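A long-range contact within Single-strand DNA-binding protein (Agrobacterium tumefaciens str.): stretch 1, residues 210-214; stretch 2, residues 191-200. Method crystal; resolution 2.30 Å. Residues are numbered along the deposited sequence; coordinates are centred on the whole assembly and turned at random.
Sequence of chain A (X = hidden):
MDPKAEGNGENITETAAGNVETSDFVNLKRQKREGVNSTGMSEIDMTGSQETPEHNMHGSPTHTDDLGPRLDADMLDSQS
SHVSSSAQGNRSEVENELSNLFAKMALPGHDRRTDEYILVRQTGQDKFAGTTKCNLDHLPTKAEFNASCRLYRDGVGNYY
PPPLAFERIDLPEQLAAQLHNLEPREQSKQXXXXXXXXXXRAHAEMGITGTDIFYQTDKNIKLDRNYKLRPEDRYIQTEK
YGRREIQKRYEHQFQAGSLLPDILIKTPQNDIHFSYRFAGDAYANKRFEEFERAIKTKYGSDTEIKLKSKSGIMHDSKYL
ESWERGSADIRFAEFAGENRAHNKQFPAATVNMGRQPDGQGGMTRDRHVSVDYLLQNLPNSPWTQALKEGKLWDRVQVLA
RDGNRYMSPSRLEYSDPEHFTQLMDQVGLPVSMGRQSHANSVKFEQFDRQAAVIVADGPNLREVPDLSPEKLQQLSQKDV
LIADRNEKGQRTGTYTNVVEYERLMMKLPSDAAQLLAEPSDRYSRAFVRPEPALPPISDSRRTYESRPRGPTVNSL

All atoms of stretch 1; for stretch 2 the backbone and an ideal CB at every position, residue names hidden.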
# COMPACT_ATOMS: atom_id res chain seq x y z
N GLY A 210 6.64 -9.09 -26.66
CA GLY A 210 7.91 -8.75 -26.04
C GLY A 210 7.74 -8.80 -24.52
O GLY A 210 7.08 -7.94 -23.92
N THR A 211 8.32 -9.84 -23.93
CA THR A 211 8.09 -10.30 -22.58
C THR A 211 9.35 -10.25 -21.71
O THR A 211 9.37 -10.89 -20.63
CB THR A 211 7.58 -11.76 -22.49
OG1 THR A 211 8.61 -12.67 -22.88
CG2 THR A 211 6.27 -12.04 -23.23
N ASP A 212 10.37 -9.46 -22.13
CA ASP A 212 11.57 -9.23 -21.29
C ASP A 212 11.20 -8.67 -19.92
O ASP A 212 10.31 -7.89 -19.81
CB ASP A 212 12.59 -8.32 -21.98
CG ASP A 212 13.31 -9.01 -23.17
OD1 ASP A 212 13.09 -10.22 -23.45
OD2 ASP A 212 14.08 -8.32 -23.85
N ILE A 213 11.94 -9.08 -18.90
CA ILE A 213 11.70 -8.71 -17.51
C ILE A 213 12.53 -7.49 -17.09
O ILE A 213 12.01 -6.60 -16.36
CB ILE A 213 11.95 -9.92 -16.57
CG1 ILE A 213 10.99 -11.05 -16.89
CG2 ILE A 213 11.64 -9.52 -15.19
CD1 ILE A 213 11.51 -12.45 -16.63
N PHE A 214 13.77 -7.42 -17.61
CA PHE A 214 14.70 -6.27 -17.39
C PHE A 214 15.16 -6.17 -15.97
O PHE A 214 15.38 -5.06 -15.43
CB PHE A 214 14.12 -4.91 -17.88
CG PHE A 214 13.64 -4.93 -19.31
CD1 PHE A 214 14.56 -4.98 -20.36
CD2 PHE A 214 12.27 -4.87 -19.61
CE1 PHE A 214 14.11 -4.99 -21.68
CE2 PHE A 214 11.81 -4.88 -20.92
CZ PHE A 214 12.73 -4.93 -21.96
N UNK A 191 11.35 -20.65 -7.50
CA UNK A 191 10.58 -19.41 -7.42
C UNK A 191 10.52 -18.69 -8.77
O UNK A 191 9.44 -18.32 -9.21
CB UNK A 191 11.19 -18.48 -6.36
N UNK A 192 11.68 -18.53 -9.41
CA UNK A 192 11.76 -17.91 -10.74
C UNK A 192 10.94 -18.67 -11.83
O UNK A 192 10.17 -18.06 -12.62
CB UNK A 192 13.23 -17.83 -11.17
N UNK A 193 11.05 -19.99 -11.82
CA UNK A 193 10.36 -20.83 -12.78
C UNK A 193 8.89 -20.72 -12.47
O UNK A 193 8.09 -20.61 -13.38
CB UNK A 193 10.84 -22.28 -12.73
N UNK A 194 8.53 -20.74 -11.20
CA UNK A 194 7.09 -20.52 -10.87
C UNK A 194 6.55 -19.17 -11.41
O UNK A 194 5.49 -19.12 -12.06
CB UNK A 194 6.90 -20.57 -9.35
N UNK A 195 7.24 -18.06 -11.09
CA UNK A 195 6.79 -16.72 -11.58
C UNK A 195 6.86 -16.60 -13.13
O UNK A 195 6.01 -15.95 -13.73
CB UNK A 195 7.65 -15.62 -10.95
N UNK A 196 7.89 -17.20 -13.74
CA UNK A 196 8.05 -17.24 -15.23
C UNK A 196 6.82 -17.82 -15.93
O UNK A 196 6.36 -17.27 -16.94
CB UNK A 196 9.28 -18.07 -15.61
N UNK A 197 6.20 -18.86 -15.35
CA UNK A 197 5.00 -19.41 -16.01
C UNK A 197 3.77 -18.54 -15.84
O UNK A 197 2.98 -18.44 -16.71
CB UNK A 197 4.70 -20.81 -15.47
N UNK A 198 3.58 -17.93 -14.69
CA UNK A 198 2.51 -16.96 -14.50
C UNK A 198 2.73 -15.81 -15.47
O UNK A 198 1.82 -15.39 -16.17
CB UNK A 198 2.46 -16.46 -13.05
N UNK A 199 3.96 -15.31 -15.52
CA UNK A 199 4.30 -14.14 -16.32
C UNK A 199 4.03 -14.40 -17.80
O UNK A 199 3.35 -13.62 -18.47
CB UNK A 199 5.77 -13.75 -16.11
N UNK A 200 4.60 -15.50 -18.32
CA UNK A 200 4.38 -15.99 -19.71
C UNK A 200 2.94 -16.22 -20.12
O UNK A 200 2.47 -15.78 -21.20
CB UNK A 200 5.13 -17.31 -19.90

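The backbone of stretch 2 is helical throughout, with phi between -75° and -55° and psi between -53° and -37°, and its amides bond four residues back, as in position 195 N to position 191 O at 2.9 Å. Residues three or four apart therefore share a face, and positions 192, 196 and 199 form such a set. No ideal CB comes within 5.5 Å of stretch 1, so any contact must be made by side chains long enough to cross the gap. Stretch 1 has no regular secondary structure; it offers the carbonyl oxygens of Thr211 and Asp212, the hydroxyl of Thr211 and the aliphatic chain of Ile213.

Position 191 is out of reach, and the contact sets no preference there; it is Cys191. At position 192 the CA-to-CB bond points sideways, and Ile213 CD1 lies well beyond the CB. A long apolar or aromatic side chain, such as Met, Leu or Phe, could reach it. The deposited residue is Phe192, whose t rotamer carries the ring over so that Phe192 CE1 lies 4.2 Å from Ile213 CD1; the methyl approaches the ring obliquely.

Positions 193, 194 and 195 receive no constraint from stretch 1, and many side chains would serve. They are Gln193, Tyr194 and Lys195; the Lys195 amine is hydrogen-bonded elsewhere in the structure.

Position 196, one turn after Phe192, again has a sideways CA-to-CB bond, with the Ile213 methyl off to one side, about 6.1 Å from the ideal CB of position 196 to Ile213 CD1. A medium-sized aliphatic residue, Leu or Met, would suit. Leu196 in its t, p rotamer brings Leu196 CD1 to 4.5 Å from Ile213 CD1, a light apolar contact that places Ile213 CD1 within reach of both Phe192 and Leu196.

Positions 197 and 198 lie out of reach, so the choice is open; they are Glu197 and Val198.

Position 199 is the most informative, because its CA-to-CB bond points toward stretch 1. Ahead lie the Thr211 carbonyl oxygen, which calls for a donor, and the Ile213 aliphatic chain, which favours an apolar surface. Lys, Arg or Gln could supply the donor, while a large aromatic with a ring N-H could meet both demands. Trp199, with chi1 t, does so. Trp199 NE1 donates a hydrogen bond to Thr211 O at 2.9 Å, with an N-H...O angle of 158°, and the acceptor sits at the ring edge near its plane, as an indole N-H requires. Asp212 O also lies at the edge, 3.9 Å from Trp199 CZ2. Ile213 CG1 packs 3.9 Å from Trp199 CE2 and makes an off-centre CH-pi contact, 4.2 Å from the five-membered ring centroid and 29° off its normal.

Position 200 CA lies 7.4 Å from Thr211 CA, the closest CA pair between the two stretches, but the CA-to-CB bond points sideways. A medium or longer polar side chain, such as Asn, Gln or Lys, could extend toward the hydroxyl, since Thr211 OG1 lies about 6.5 Å from the ideal CB of position 200. Asn200, in the m rotamer, brings Asn200 ND2 to 4.2 Å from Thr211 OG1, too far for a hydrogen bond, so the pair is merely adjacent.

Stretch 2, residues 191-200: CFQYKLEVWN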
# COMPACT_ATOMS: atom_id res chain seq x y z
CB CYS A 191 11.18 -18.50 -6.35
SG CYS A 191 10.68 -19.00 -4.69
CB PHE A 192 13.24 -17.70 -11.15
CG PHE A 192 13.40 -17.16 -12.52
CD1 PHE A 192 13.22 -15.81 -12.76
CD2 PHE A 192 13.68 -18.02 -13.60
CE1 PHE A 192 13.31 -15.31 -14.07
CE2 PHE A 192 13.79 -17.54 -14.87
CZ PHE A 192 13.62 -16.15 -15.09
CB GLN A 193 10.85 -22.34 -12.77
CG GLN A 193 12.21 -22.61 -13.37
CD GLN A 193 12.71 -24.13 -13.28
OE1 GLN A 193 12.40 -24.90 -12.32
NE2 GLN A 193 13.49 -24.53 -14.31
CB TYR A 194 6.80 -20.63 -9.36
CG TYR A 194 5.31 -20.33 -9.11
CD1 TYR A 194 4.35 -21.34 -9.18
CD2 TYR A 194 4.87 -19.01 -8.90
CE1 TYR A 194 2.95 -21.07 -8.96
CE2 TYR A 194 3.49 -18.70 -8.70
CZ TYR A 194 2.55 -19.73 -8.74
OH TYR A 194 1.22 -19.42 -8.56
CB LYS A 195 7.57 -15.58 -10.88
CG LYS A 195 7.42 -15.55 -9.34
CD LYS A 195 8.08 -14.31 -8.73
CE LYS A 195 8.18 -14.43 -7.27
NZ LYS A 195 8.34 -13.11 -6.60
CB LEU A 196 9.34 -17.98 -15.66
CG LEU A 196 9.74 -17.99 -17.14
CD1 LEU A 196 10.07 -16.54 -17.64
CD2 LEU A 196 10.90 -18.98 -17.48
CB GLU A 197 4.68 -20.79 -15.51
CG GLU A 197 5.79 -21.54 -14.91
CD GLU A 197 5.49 -23.02 -14.93
OE1 GLU A 197 4.50 -23.43 -14.22
OE2 GLU A 197 6.21 -23.75 -15.69
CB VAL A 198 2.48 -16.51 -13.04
CG1 VAL A 198 1.37 -15.52 -12.81
CG2 VAL A 198 2.29 -17.78 -12.19
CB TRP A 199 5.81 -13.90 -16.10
CG TRP A 199 6.43 -12.87 -16.96
CD1 TRP A 199 7.20 -13.07 -18.08
CD2 TRP A 199 6.40 -11.45 -16.74
NE1 TRP A 199 7.62 -11.88 -18.57
CE2 TRP A 199 7.15 -10.86 -17.77
CE3 TRP A 199 5.86 -10.63 -15.73
CZ2 TRP A 199 7.38 -9.48 -17.83
CZ3 TRP A 199 6.05 -9.24 -15.81
CH2 TRP A 199 6.82 -8.69 -16.84
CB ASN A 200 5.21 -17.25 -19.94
CG ASN A 200 6.63 -16.91 -20.20
OD1 ASN A 200 7.51 -17.78 -20.21
ND2 ASN A 200 6.90 -15.61 -20.43
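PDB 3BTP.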